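Local structure of putative uncharacterized protein (Jonesia denitrificans, 4KTB) at residues A[39-44]-A[129-134]; A[47-52]-A[139-144]; A[110-115]-A[181-186]. The protein is of unverified function, but belongs to the NUDIX hydrolase clan and may hydrolyse diadenosine tetraphosphate asymmetrically. All coordinates share one frame; numbering follows the deposited sequence.

Interaction 1. Residues A[39-44]-A[129-134]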
ATOM      1  N   LEU A  39       3.283 -18.327 -13.332  1.00 12.42           N
ATOM      2  CA  LEU A  39       4.584 -18.336 -12.687  1.00 12.53           C
ATOM      3  C   LEU A  39       4.688 -17.121 -11.796  1.00 10.52           C
ATOM      4  O   LEU A  39       4.206 -16.050 -12.154  1.00  6.34           O
ATOM      5  CB  LEU A  39       5.688 -18.287 -13.737  1.00 12.88           C
ATOM      6  CG  LEU A  39       5.565 -19.397 -14.764  1.00 15.41           C
ATOM      7  CD1 LEU A  39       6.526 -19.216 -15.934  1.00 12.68           C
ATOM      8  CD2 LEU A  39       5.794 -20.710 -14.052  1.00 16.46           C
ATOM      9  N   VAL A  40       5.334 -17.294 -10.645  1.00 11.66           N
ATOM     10  CA  VAL A  40       5.600 -16.177  -9.738  1.00  9.14           C
ATOM     11  C   VAL A  40       6.848 -15.422 -10.184  1.00  6.95           C
ATOM     12  O   VAL A  40       7.939 -15.989 -10.285  1.00  8.16           O
ATOM     13  CB  VAL A  40       5.783 -16.631  -8.291  1.00  5.70           C
ATOM     14  CG1 VAL A  40       5.986 -15.428  -7.399  1.00  6.16           C
ATOM     15  CG2 VAL A  40       4.566 -17.410  -7.835  1.00  5.85           C
ATOM     16  N   TYR A  41       6.665 -14.136 -10.447  1.00  5.46           N
ATOM     17  CA  TYR A  41       7.710 -13.266 -10.942  1.00  5.41           C
ATOM     18  C   TYR A  41       7.896 -12.085 -10.011  1.00  5.08           C
ATOM     19  O   TYR A  41       7.046 -11.818  -9.183  1.00  4.92           O
ATOM     20  CB  TYR A  41       7.314 -12.738 -12.326  1.00  5.64           C
ATOM     21  CG  TYR A  41       7.934 -13.542 -13.421  1.00  6.07           C
ATOM     22  CD1 TYR A  41       7.729 -14.903 -13.496  1.00  6.35           C
ATOM     23  CD2 TYR A  41       8.765 -12.950 -14.351  1.00  7.25           C
ATOM     24  CE1 TYR A  41       8.314 -15.651 -14.496  1.00 12.10           C
ATOM     25  CE2 TYR A  41       9.355 -13.686 -15.354  1.00 11.96           C
ATOM     26  CZ  TYR A  41       9.123 -15.034 -15.420  1.00 16.46           C
ATOM     27  OH  TYR A  41       9.708 -15.774 -16.415  1.00 26.35           O
ATOM     28  N   VAL A  42       9.015 -11.385 -10.165  1.00 11.49           N
ATOM     29  CA  VAL A  42       9.177 -10.050  -9.590  1.00 10.30           C
ATOM     30  C   VAL A  42       9.597  -9.057 -10.667  1.00 10.47           C
ATOM     31  O   VAL A  42      10.258  -9.423 -11.641  1.00  5.19           O
ATOM     32  CB  VAL A  42      10.232  -9.994  -8.437  1.00 10.95           C
ATOM     33  CG1 VAL A  42       9.726 -10.680  -7.164  1.00  6.38           C
ATOM     34  CG2 VAL A  42      11.567 -10.582  -8.893  1.00 12.42           C
ATOM     35  N   ASP A  43       9.193  -7.807 -10.475  1.00  8.89           N
ATOM     36  CA  ASP A  43       9.737  -6.698 -11.233  1.00 10.33           C
ATOM     37  C   ASP A  43      10.297  -5.714 -10.234  1.00 10.97           C
ATOM     38  O   ASP A  43       9.673  -5.439  -9.200  1.00 11.47           O
ATOM     39  CB  ASP A  43       8.658  -6.005 -12.073  1.00 13.99           C
ATOM     40  CG  ASP A  43       8.283  -6.787 -13.317  1.00 18.02           C
ATOM     41  OD1 ASP A  43       8.998  -6.671 -14.323  1.00 18.32           O
ATOM     42  OD2 ASP A  43       7.262  -7.503 -13.296  1.00 19.72           O
ATOM     43  N   ALA A  44      11.490  -5.213 -10.527  1.00  9.63           N
ATOM     44  CA  ALA A  44      12.096  -4.182  -9.708  1.00  7.59           C
ATOM     45  C   ALA A  44      12.333  -2.984 -10.596  1.00  6.92           C
ATOM     46  O   ALA A  44      12.972  -3.109 -11.632  1.00 13.18           O
ATOM     47  CB  ALA A  44      13.396  -4.668  -9.132  1.00 10.22           C
ATOM     48  N   ASP A 129       4.954 -13.678 -24.304  1.00 17.34           N
ATOM     49  CA  ASP A 129       4.625 -14.677 -25.299  1.00 23.29           C
ATOM     50  C   ASP A 129       4.999 -16.082 -24.841  1.00 21.48           C
ATOM     51  O   ASP A 129       4.708 -17.046 -25.539  1.00 27.11           O
ATOM     52  CB  ASP A 129       5.272 -14.342 -26.645  1.00 33.36           C
ATOM     53  CG  ASP A 129       6.723 -14.768 -26.713  1.00 46.90           C
ATOM     54  OD1 ASP A 129       7.563 -14.140 -26.025  1.00 51.15           O
ATOM     55  OD2 ASP A 129       7.035 -15.725 -27.462  1.00 52.11           O
ATOM     56  N   ARG A 130       5.617 -16.215 -23.670  1.00 20.22           N
ATOM     57  CA  ARG A 130       6.058 -17.533 -23.217  1.00 22.23           C
ATOM     58  C   ARG A 130       5.199 -18.056 -22.085  1.00 21.42           C
ATOM     59  O   ARG A 130       5.060 -19.263 -21.903  1.00 25.45           O
ATOM     60  CB  ARG A 130       7.511 -17.501 -22.721  1.00 26.10           C
ATOM     61  CG  ARG A 130       8.436 -16.560 -23.456  1.00 30.43           C
ATOM     62  CD  ARG A 130       9.642 -16.212 -22.592  1.00 32.74           C
ATOM     63  NE  ARG A 130       9.385 -15.091 -21.681  1.00 35.61           N
ATOM     64  CZ  ARG A 130      10.203 -14.716 -20.697  1.00 39.35           C
ATOM     65  NH1 ARG A 130      11.333 -15.374 -20.487  1.00 39.88           N
ATOM     66  NH2 ARG A 130       9.895 -13.683 -19.920  1.00 39.81           N
ATOM     67  N   HIS A 131       4.633 -17.152 -21.307  1.00 13.69           N
ATOM     68  CA  HIS A 131       4.039 -17.583 -20.067  1.00 13.52           C
ATOM     69  C   HIS A 131       2.917 -16.701 -19.565  1.00 12.80           C
ATOM     70  O   HIS A 131       2.667 -15.620 -20.095  1.00 16.53           O
ATOM     71  CB  HIS A 131       5.123 -17.704 -18.986  1.00 15.58           C
ATOM     72  CG  HIS A 131       5.909 -16.444 -18.755  1.00 15.88           C
ATOM     73  ND1 HIS A 131       7.284 -16.404 -18.843  1.00 17.50           N
ATOM     74  CD2 HIS A 131       5.522 -15.195 -18.409  1.00 16.50           C
ATOM     75  CE1 HIS A 131       7.708 -15.182 -18.569  1.00 15.12           C
ATOM     76  NE2 HIS A 131       6.661 -14.429 -18.296  1.00 15.61           N
ATOM     77  N   HIS A 132       2.232 -17.211 -18.547  1.00  8.08           N
ATOM     78  CA  HIS A 132       1.392 -16.408 -17.698  1.00  7.42           C
ATOM     79  C   HIS A 132       2.231 -16.157 -16.462  1.00 12.15           C
ATOM     80  O   HIS A 132       2.504 -17.091 -15.703  1.00  9.96           O
ATOM     81  CB  HIS A 132       0.127 -17.173 -17.331  1.00 10.80           C
ATOM     82  CG  HIS A 132      -0.776 -16.468 -16.343  1.00  8.24           C
ATOM     83  ND1 HIS A 132      -1.933 -17.026 -15.890  1.00  6.90           N
ATOM     84  CD2 HIS A 132      -0.670 -15.245 -15.762  1.00  6.31           C
ATOM     85  CE1 HIS A 132      -2.522 -16.185 -15.035  1.00  7.07           C
ATOM     86  NE2 HIS A 132      -1.776 -15.114 -14.944  1.00  6.02           N
ATOM     87  N   ALA A 133       2.653 -14.906 -16.282  1.00 10.50           N
ATOM     88  CA  ALA A 133       3.407 -14.518 -15.102  1.00  8.85           C
ATOM     89  C   ALA A 133       2.615 -13.520 -14.270  1.00 11.32           C
ATOM     90  O   ALA A 133       2.076 -12.534 -14.779  1.00 12.61           O
ATOM     91  CB  ALA A 133       4.761 -13.956 -15.464  1.00  7.13           C
ATOM     92  N   VAL A 134       2.549 -13.801 -12.977  1.00 13.12           N
ATOM     93  CA  VAL A 134       1.963 -12.893 -12.015  1.00  8.94           C
ATOM     94  C   VAL A 134       3.121 -12.273 -11.250  1.00 11.22           C
ATOM     95  O   VAL A 134       3.815 -12.953 -10.496  1.00  4.51           O
ATOM     96  CB  VAL A 134       1.025 -13.636 -11.063  1.00  9.99           C
ATOM     97  CG1 VAL A 134       0.435 -12.685 -10.013  1.00 10.14           C
ATOM     98  CG2 VAL A 134      -0.095 -14.296 -11.848  1.00  6.86           C
TER
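Y41 lays one face of its ring over the methyl group of A133 and turns its hydroxyl end toward the imidazole of H131. The A133 CB lies 3.9 Å from the centroid of the Y41 ring and 22° off its normal, a CH-pi contact displaced toward the CG and CD1 rim. At the far end of the ring the two aromatic side chains meet tip to tip: Y41 OH is 3.0 Å from H131 CE1, and the planes are inclined obliquely, at 48°. With CG between the backbone N and the carbonyl carbon (chi1 57°), the H131 ring starts out toward strand 39-49, where Y41 meets it. L39 crosses this histidine at about a right angle, its CD1 3.7 Å from H131 CB.

The backbones of the two strands run parallel, L39 bridging with A133 and V40 with V134. Three backbone bonds establish the pairing: L39 N gives to H132 O at 2.8 Å, V134 N to L39 O at 2.9 Å, and Y41 N to V134 O at 3.1 Å. A133 CA adds a CA-H...O contact to L39 O, at 3.4 Å. On the face opposite L39 and A133, V40 and V134 meet a second subunit, packing on its V40 and V85 respectively. H132 ND1 is hydrogen-bonded to the backbone N of H82 of that subunit, and the face of the NUDIX-type sheet that carries V40 and V134 thus also takes part in the assembly.

R130 brings NH2 only to 4.1 Å from Y41 OH, while its NE forms a salt bridge with D128. The contact thus combines a regular parallel backbone pairing with a mainly apolar and aromatic overlap; the guanidinium charge is met chiefly by D128 and probably contributes little to binding Y41.

Interaction 2. Residues A[47-52]-A[139-144]. With EDO (1,2-ethanediol), chain P.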
ATOM      1  N   VAL A  47      15.957   2.760  -9.103  1.00 13.33           N
ATOM      2  CA  VAL A  47      15.930   4.219  -9.073  1.00 17.44           C
ATOM      3  C   VAL A  47      17.062   4.853  -8.291  1.00 18.97           C
ATOM      4  O   VAL A  47      17.644   4.242  -7.393  1.00 17.96           O
ATOM      5  CB  VAL A  47      14.599   4.760  -8.503  1.00 16.65           C
ATOM      6  CG1 VAL A  47      13.408   4.106  -9.172  1.00 16.89           C
ATOM      7  CG2 VAL A  47      14.536   4.558  -6.995  1.00 14.25           C
ATOM      8  N   ARG A  48      17.368   6.092  -8.662  1.00 18.78           N
ATOM      9  CA  ARG A  48      18.256   6.944  -7.890  1.00 20.25           C
ATOM     10  C   ARG A  48      17.389   7.910  -7.123  1.00 20.13           C
ATOM     11  O   ARG A  48      16.494   8.531  -7.699  1.00 19.87           O
ATOM     12  CB  ARG A  48      19.177   7.753  -8.808  1.00 20.56           C
ATOM     13  CG  ARG A  48      20.317   6.959  -9.447  1.00 21.89           C
ATOM     14  CD  ARG A  48      21.153   7.835 -10.361  1.00 25.02           C
ATOM     15  NE  ARG A  48      22.270   7.099 -10.940  1.00 25.57           N
ATOM     16  CZ  ARG A  48      22.968   7.503 -11.992  1.00 26.55           C
ATOM     17  NH1 ARG A  48      22.663   8.644 -12.594  1.00 23.42           N
ATOM     18  NH2 ARG A  48      23.968   6.758 -12.434  1.00 28.80           N
ATOM     19  N   VAL A  49      17.654   8.043  -5.830  1.00 21.99           N
ATOM     20  CA  VAL A  49      16.868   8.947  -4.996  1.00 23.52           C
ATOM     21  C   VAL A  49      17.752  10.002  -4.328  1.00 24.71           C
ATOM     22  O   VAL A  49      18.965   9.806  -4.189  1.00 26.49           O
ATOM     23  CB  VAL A  49      16.063   8.177  -3.914  1.00 18.98           C
ATOM     24  CG1 VAL A  49      15.102   7.193  -4.552  1.00 19.75           C
ATOM     25  CG2 VAL A  49      16.994   7.449  -2.970  1.00 15.49           C
ATOM     26  N   ASP A  50      17.151  11.121  -3.929  1.00 22.57           N
ATOM     27  CA  ASP A  50      17.859  12.072  -3.084  1.00 24.88           C
ATOM     28  C   ASP A  50      17.766  11.647  -1.611  1.00 26.60           C
ATOM     29  O   ASP A  50      17.281  10.549  -1.313  1.00 22.44           O
ATOM     30  CB  ASP A  50      17.379  13.510  -3.311  1.00 26.59           C
ATOM     31  CG  ASP A  50      15.912  13.723  -2.964  1.00 28.47           C
ATOM     32  OD1 ASP A  50      15.291  12.884  -2.273  1.00 22.43           O
ATOM     33  OD2 ASP A  50      15.372  14.776  -3.373  1.00 34.91           O
ATOM     34  N   GLU A  51      18.240  12.485  -0.690  1.00 29.63           N
ATOM     35  CA  GLU A  51      18.173  12.115   0.725  1.00 32.75           C
ATOM     36  C   GLU A  51      16.727  12.082   1.212  1.00 28.55           C
ATOM     37  O   GLU A  51      16.398  11.370   2.163  1.00 29.81           O
ATOM     38  CB  GLU A  51      19.019  13.040   1.615  1.00 41.07           C
ATOM     39  CG  GLU A  51      19.300  12.425   3.003  1.00 48.74           C
ATOM     40  CD  GLU A  51      19.468  13.448   4.118  1.00 53.63           C
ATOM     41  OE1 GLU A  51      19.872  13.042   5.232  1.00 52.79           O
ATOM     42  OE2 GLU A  51      19.195  14.649   3.890  1.00 57.16           O
ATOM     43  N   SER A  52      15.867  12.846   0.546  1.00 26.29           N
ATOM     44  CA  SER A  52      14.459  12.954   0.933  1.00 21.51           C
ATOM     45  C   SER A  52      13.671  11.747   0.440  1.00 15.44           C
ATOM     46  O   SER A  52      12.463  11.699   0.586  1.00 16.81           O
ATOM     47  CB  SER A  52      13.852  14.230   0.363  1.00 21.37           C
ATOM     48  OG  SER A  52      13.710  14.124  -1.044  1.00 23.02           O
ATOM     49  N   ILE A 139       9.530  -0.752  -6.482  1.00 13.44           N
ATOM     50  CA  ILE A 139      10.519   0.269  -6.773  1.00 10.17           C
ATOM     51  C   ILE A 139      11.722   0.015  -5.873  1.00 11.67           C
ATOM     52  O   ILE A 139      11.593  -0.016  -4.639  1.00 11.10           O
ATOM     53  CB  ILE A 139       9.980   1.653  -6.445  1.00 10.75           C
ATOM     54  CG1 ILE A 139       8.889   2.048  -7.436  1.00  7.80           C
ATOM     55  CG2 ILE A 139      11.082   2.689  -6.479  1.00 15.06           C
ATOM     56  CD1 ILE A 139       8.135   3.281  -7.008  1.00 18.24           C
ATOM     57  N   VAL A 140      12.895  -0.148  -6.475  1.00  7.87           N
ATOM     58  CA  VAL A 140      14.091  -0.442  -5.701  1.00 14.77           C
ATOM     59  C   VAL A 140      15.166   0.635  -5.870  1.00 14.54           C
ATOM     60  O   VAL A 140      15.753   0.782  -6.945  1.00 13.98           O
ATOM     61  CB  VAL A 140      14.674  -1.820  -6.031  1.00 13.49           C
ATOM     62  CG1 VAL A 140      15.816  -2.133  -5.067  1.00 12.84           C
ATOM     63  CG2 VAL A 140      13.601  -2.908  -5.954  1.00 11.93           C
ATOM     64  N   PRO A 141      15.398   1.420  -4.807  1.00 13.66           N
ATOM     65  CA  PRO A 141      16.495   2.368  -4.949  1.00 16.08           C
ATOM     66  C   PRO A 141      17.778   1.566  -4.877  1.00 15.53           C
ATOM     67  O   PRO A 141      17.827   0.561  -4.155  1.00 12.72           O
ATOM     68  CB  PRO A 141      16.344   3.278  -3.719  1.00 14.23           C
ATOM     69  CG  PRO A 141      14.902   3.088  -3.271  1.00 10.24           C
ATOM     70  CD  PRO A 141      14.637   1.635  -3.566  1.00 12.20           C
ATOM     71  N   VAL A 142      18.769   1.964  -5.664  1.00 16.73           N
ATOM     72  CA  VAL A 142      20.083   1.346  -5.591  1.00 16.26           C
ATOM     73  C   VAL A 142      21.033   2.386  -5.076  1.00 18.23           C
ATOM     74  O   VAL A 142      21.029   3.526  -5.546  1.00 14.53           O
ATOM     75  CB  VAL A 142      20.572   0.832  -6.948  1.00 15.41           C
ATOM     76  CG1 VAL A 142      19.940  -0.504  -7.243  1.00 15.56           C
ATOM     77  CG2 VAL A 142      20.246   1.833  -8.034  1.00 15.95           C
ATOM     78  N   ARG A 143      21.834   1.986  -4.096  1.00 14.83           N
ATOM     79  CA  ARG A 143      22.662   2.929  -3.371  1.00 25.98           C
ATOM     80  C   ARG A 143      24.114   2.912  -3.861  1.00 24.72           C
ATOM     81  O   ARG A 143      24.889   3.814  -3.539  1.00 23.01           O
ATOM     82  CB  ARG A 143      22.593   2.647  -1.862  1.00 30.10           C
ATOM     83  CG  ARG A 143      21.182   2.434  -1.308  1.00 33.58           C
ATOM     84  CD  ARG A 143      20.415   3.736  -1.156  1.00 38.83           C
ATOM     85  NE  ARG A 143      18.988   3.510  -0.911  1.00 39.91           N
ATOM     86  CZ  ARG A 143      18.153   4.418  -0.415  1.00 38.94           C
ATOM     87  NH1 ARG A 143      16.873   4.118  -0.230  1.00 34.99           N
ATOM     88  NH2 ARG A 143      18.603   5.621  -0.104  1.00 42.63           N
ATOM     89  N   GLY A 144      24.476   1.902  -4.648  1.00 23.96           N
ATOM     90  CA  GLY A 144      25.842   1.769  -5.129  1.00 22.38           C
ATOM     91  C   GLY A 144      25.978   1.879  -6.635  1.00 25.69           C
ATOM     92  O   GLY A 144      25.023   2.213  -7.335  1.00 29.31           O
TER
HETATM   93  C1  EDO P 212      23.877   8.109 -15.720  1.00 31.86           C
HETATM   94  O1  EDO P 212      24.717   8.329 -14.584  1.00 34.76           O
HETATM   95  C2  EDO P 212      23.417   9.444 -16.295  1.00 31.99           C
HETATM   96  O2  EDO P 212      22.748  10.207 -15.285  1.00 31.44           O
HETATM   97  O   HOH W   1      19.593   5.812  -5.216  1.00 22.42           O
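V47 and P141 form the parallel bridge near the ends of strands 39-49 and 133-141, in the mixed sheet of this NUDIX-clan domain. Their CA atoms are 4.6 Å apart, yet the directions of the short segments 47-49 and 139-141 differ by 56°. The tight part centres on V47, whose chi1 of -49° puts CG1 beside the backbone N and CG2 between that N and the carbonyl carbon: CG1 meets I139 CG2 at 3.8 Å, while CG2 lies against the proline, 3.6 Å from P141 CA. The V47 backbone is gripped on both sides of the residue, its N giving to V140 O at 2.9 Å and its O accepting from V142 N at 3.1 Å. That carbonyl also receives the CA-H of P141.

Beyond this bridge the packing becomes looser. V49 CG1 reaches P141 CB only at 4.2 Å, and V49 CG2 lies over one face of the R143 guanidinium. Here a water takes over the pairing: it accepts from V49 N and donates to V142 O, with a weak further bond to V47 O. The CB of R48 is directed away from 139-144, and its guanidinium hydrogen-bonds Q57, makes a cation-pi contact with W157 and binds a 1,2-ethanediol probably left from crystallisation. The diol's O1 sits in the guanidinium plane at its edge, 2.9 Å from R48 NH1 and 2.8 Å from R48 NH2.

Interaction 3. Residues A[110-115]-A[181-186]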
ATOM      1  N   GLN A 110       4.787  -5.783   0.626  1.00  5.99           N
ATOM      2  CA  GLN A 110       3.706  -5.236  -0.180  1.00  7.63           C
ATOM      3  C   GLN A 110       4.233  -4.583  -1.453  1.00  9.25           C
ATOM      4  O   GLN A 110       4.937  -3.584  -1.385  1.00 11.68           O
ATOM      5  CB  GLN A 110       2.912  -4.187   0.597  1.00  8.58           C
ATOM      6  CG  GLN A 110       1.703  -3.674  -0.190  1.00  6.94           C
ATOM      7  CD  GLN A 110       0.954  -2.585   0.541  1.00 13.97           C
ATOM      8  OE1 GLN A 110       1.565  -1.706   1.153  1.00 17.23           O
ATOM      9  NE2 GLN A 110      -0.374  -2.634   0.491  1.00 11.79           N
ATOM     10  N   PRO A 111       3.877  -5.126  -2.625  1.00  6.88           N
ATOM     11  CA  PRO A 111       4.387  -4.458  -3.823  1.00  9.05           C
ATOM     12  C   PRO A 111       3.584  -3.216  -4.099  1.00  7.33           C
ATOM     13  O   PRO A 111       2.532  -3.022  -3.505  1.00  5.45           O
ATOM     14  CB  PRO A 111       4.142  -5.483  -4.927  1.00  7.37           C
ATOM     15  CG  PRO A 111       2.908  -6.201  -4.475  1.00  4.59           C
ATOM     16  CD  PRO A 111       3.012  -6.272  -2.955  1.00  5.80           C
ATOM     17  N   PHE A 112       4.064  -2.375  -4.996  1.00  7.90           N
ATOM     18  CA  PHE A 112       3.264  -1.231  -5.339  1.00  9.43           C
ATOM     19  C   PHE A 112       2.145  -1.657  -6.281  1.00 10.96           C
ATOM     20  O   PHE A 112       1.144  -0.958  -6.422  1.00  7.27           O
ATOM     21  CB  PHE A 112       4.125  -0.105  -5.904  1.00 14.60           C
ATOM     22  CG  PHE A 112       4.483  -0.266  -7.349  1.00 18.74           C
ATOM     23  CD1 PHE A 112       3.628   0.179  -8.349  1.00 19.06           C
ATOM     24  CD2 PHE A 112       5.694  -0.819  -7.708  1.00 19.73           C
ATOM     25  CE1 PHE A 112       3.967   0.044  -9.676  1.00 21.49           C
ATOM     26  CE2 PHE A 112       6.040  -0.954  -9.036  1.00 21.23           C
ATOM     27  CZ  PHE A 112       5.175  -0.522 -10.020  1.00 20.56           C
ATOM     28  N   THR A 113       2.302  -2.808  -6.919  1.00  5.25           N
ATOM     29  CA  THR A 113       1.232  -3.355  -7.750  1.00  6.20           C
ATOM     30  C   THR A 113       1.532  -4.790  -8.050  1.00  8.64           C
ATOM     31  O   THR A 113       2.578  -5.302  -7.681  1.00  8.56           O
ATOM     32  CB  THR A 113       1.063  -2.637  -9.118  1.00  8.29           C
ATOM     33  OG1 THR A 113      -0.180  -3.023  -9.702  1.00  8.42           O
ATOM     34  CG2 THR A 113       2.143  -3.061 -10.083  1.00  9.51           C
ATOM     35  N   VAL A 114       0.586  -5.434  -8.712  1.00 12.29           N
ATOM     36  CA  VAL A 114       0.801  -6.745  -9.260  1.00  6.43           C
ATOM     37  C   VAL A 114       0.538  -6.667 -10.753  1.00  4.74           C
ATOM     38  O   VAL A 114      -0.525  -6.238 -11.180  1.00 19.11           O
ATOM     39  CB  VAL A 114      -0.104  -7.776  -8.621  1.00  4.31           C
ATOM     40  CG1 VAL A 114       0.106  -9.122  -9.281  1.00  4.24           C
ATOM     41  CG2 VAL A 114       0.164  -7.871  -7.116  1.00  4.21           C
ATOM     42  N   ALA A 115       1.531  -7.060 -11.539  1.00  4.84           N
ATOM     43  CA  ALA A 115       1.444  -7.002 -12.997  1.00  5.23           C
ATOM     44  C   ALA A 115       1.227  -8.416 -13.521  1.00 11.16           C
ATOM     45  O   ALA A 115       2.080  -9.299 -13.333  1.00 12.10           O
ATOM     46  CB  ALA A 115       2.709  -6.428 -13.584  1.00  8.32           C
ATOM     47  N   LYS A 181       5.035   3.473 -15.625  1.00 14.28           N
ATOM     48  CA  LYS A 181       4.192   4.615 -15.295  1.00 15.98           C
ATOM     49  C   LYS A 181       3.476   4.422 -13.971  1.00 14.06           C
ATOM     50  O   LYS A 181       3.329   5.356 -13.183  1.00 13.68           O
ATOM     51  CB  LYS A 181       3.160   4.844 -16.389  1.00 16.77           C
ATOM     52  CG  LYS A 181       3.740   5.320 -17.694  1.00 18.88           C
ATOM     53  CD  LYS A 181       2.624   5.809 -18.584  1.00 20.83           C
ATOM     54  CE  LYS A 181       2.677   5.129 -19.939  1.00 24.48           C
ATOM     55  NZ  LYS A 181       1.543   5.523 -20.830  1.00 24.32           N
ATOM     56  N   GLN A 182       3.001   3.210 -13.745  1.00 10.15           N
ATOM     57  CA  GLN A 182       2.434   2.876 -12.449  1.00 15.94           C
ATOM     58  C   GLN A 182       3.466   3.083 -11.350  1.00 14.01           C
ATOM     59  O   GLN A 182       3.133   3.537 -10.270  1.00 11.99           O
ATOM     60  CB  GLN A 182       1.944   1.425 -12.437  1.00 14.58           C
ATOM     61  CG  GLN A 182       0.761   1.168 -13.333  1.00 13.30           C
ATOM     62  CD  GLN A 182       0.407  -0.299 -13.408  1.00 11.64           C
ATOM     63  OE1 GLN A 182       0.730  -0.977 -14.385  1.00 11.73           O
ATOM     64  NE2 GLN A 182      -0.255  -0.803 -12.367  1.00 14.81           N
ATOM     65  N   ALA A 183       4.726   2.768 -11.639  1.00 16.56           N
ATOM     66  CA  ALA A 183       5.785   2.876 -10.637  1.00 15.08           C
ATOM     67  C   ALA A 183       6.062   4.338 -10.318  1.00 14.04           C
ATOM     68  O   ALA A 183       6.196   4.719  -9.151  1.00  9.59           O
ATOM     69  CB  ALA A 183       7.059   2.162 -11.111  1.00 15.05           C
ATOM     70  N   LEU A 184       6.124   5.153 -11.365  1.00 10.44           N
ATOM     71  CA  LEU A 184       6.290   6.591 -11.221  1.00 14.54           C
ATOM     72  C   LEU A 184       5.089   7.222 -10.542  1.00 17.39           C
ATOM     73  O   LEU A 184       5.238   8.123  -9.718  1.00 19.78           O
ATOM     74  CB  LEU A 184       6.474   7.236 -12.595  1.00 14.41           C
ATOM     75  CG  LEU A 184       7.786   6.871 -13.267  1.00 13.80           C
ATOM     76  CD1 LEU A 184       7.801   7.405 -14.680  1.00 13.33           C
ATOM     77  CD2 LEU A 184       8.947   7.439 -12.466  1.00 14.71           C
ATOM     78  N   ALA A 185       3.899   6.768 -10.922  1.00 18.17           N
ATOM     79  CA  ALA A 185       2.680   7.221 -10.278  1.00 11.42           C
ATOM     80  C   ALA A 185       2.784   6.929  -8.783  1.00 11.28           C
ATOM     81  O   ALA A 185       2.585   7.809  -7.968  1.00 11.31           O
ATOM     82  CB  ALA A 185       1.475   6.545 -10.871  1.00 12.33           C
ATOM     83  N   HIS A 186       3.116   5.686  -8.436  1.00 11.09           N
ATOM     84  CA  HIS A 186       3.233   5.294  -7.026  1.00  9.79           C
ATOM     85  C   HIS A 186       4.188   6.215  -6.278  1.00 15.30           C
ATOM     86  O   HIS A 186       3.917   6.612  -5.152  1.00 15.76           O
ATOM     87  CB  HIS A 186       3.716   3.851  -6.887  1.00  8.68           C
ATOM     88  CG  HIS A 186       3.804   3.376  -5.468  1.00 13.84           C
ATOM     89  ND1 HIS A 186       2.692   3.243  -4.656  1.00 15.45           N
ATOM     90  CD2 HIS A 186       4.861   2.996  -4.713  1.00 14.43           C
ATOM     91  CE1 HIS A 186       3.065   2.797  -3.472  1.00  7.97           C
ATOM     92  NE2 HIS A 186       4.375   2.643  -3.472  1.00 12.92           N
TER
HETATM   93  O   HOH W   2      -1.052  -3.397 -12.179  1.00  9.50           O
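F112, Q182 and H186 bury the most surface here, with F112 at the centre. Its CB sits 3.5 Å from the centroid of the H186 imidazole, 15° off the normal, so the methylene covers the ring centre in a CH-pi contact. The two rings themselves barely overlap despite planes only 25° apart. The F112 CG lies between the backbone N and the carbonyl carbon (chi1 81°), and the ring beyond it reaches the helix backbone: CE1 is 3.4 Å from A183 N, while CZ lies 3.5 Å from A183 CB. Q182 CB meets the ring edge in its plane, 3.7 Å from F112 CE1. An alanine in place of F112 would probably open a gap beside Q182 and A183 where the ring had packed.

Further along, Q182 crosses T113 at about a right angle, and a water joins them, accepting from Q182 NE2 at 2.7 Å and bonded to T113 OG1; it also donates to V114 O. Q110 OE1 is hydrogen-bonded to H186 NE2 of the third subunit. The arrangement is helix-on-sheet packing, helix 176-186 lying against segment 110-115, which leads into a strand of the sheet, consistent with the alpha/beta/alpha sandwich of the NUDIX fold.

Overall arrangement
Interactions 1 and 2 lie at the two ends of one parallel pairing, between strands 39-49 and 133-141, with centres about 25 Å apart on opposite sides of the chain's centre. They nevertheless touch, A44 CB meeting V140 CG2 at 3.6 Å. Interaction 3 adds the neighbouring strand 113-118 and helix 176-186. Its V114 CG1 packs 3.7 Å from V134 CG1 of interaction 1, while I139 CD1 of interaction 2 approaches A183 O at 3.2 Å. A bound sodium ion lies about 7 Å from the Y41 side chain and about 13 Å from that of V140. Interactions 1 and 3 both touch the second subunit; interactions 2 and 3 share the third.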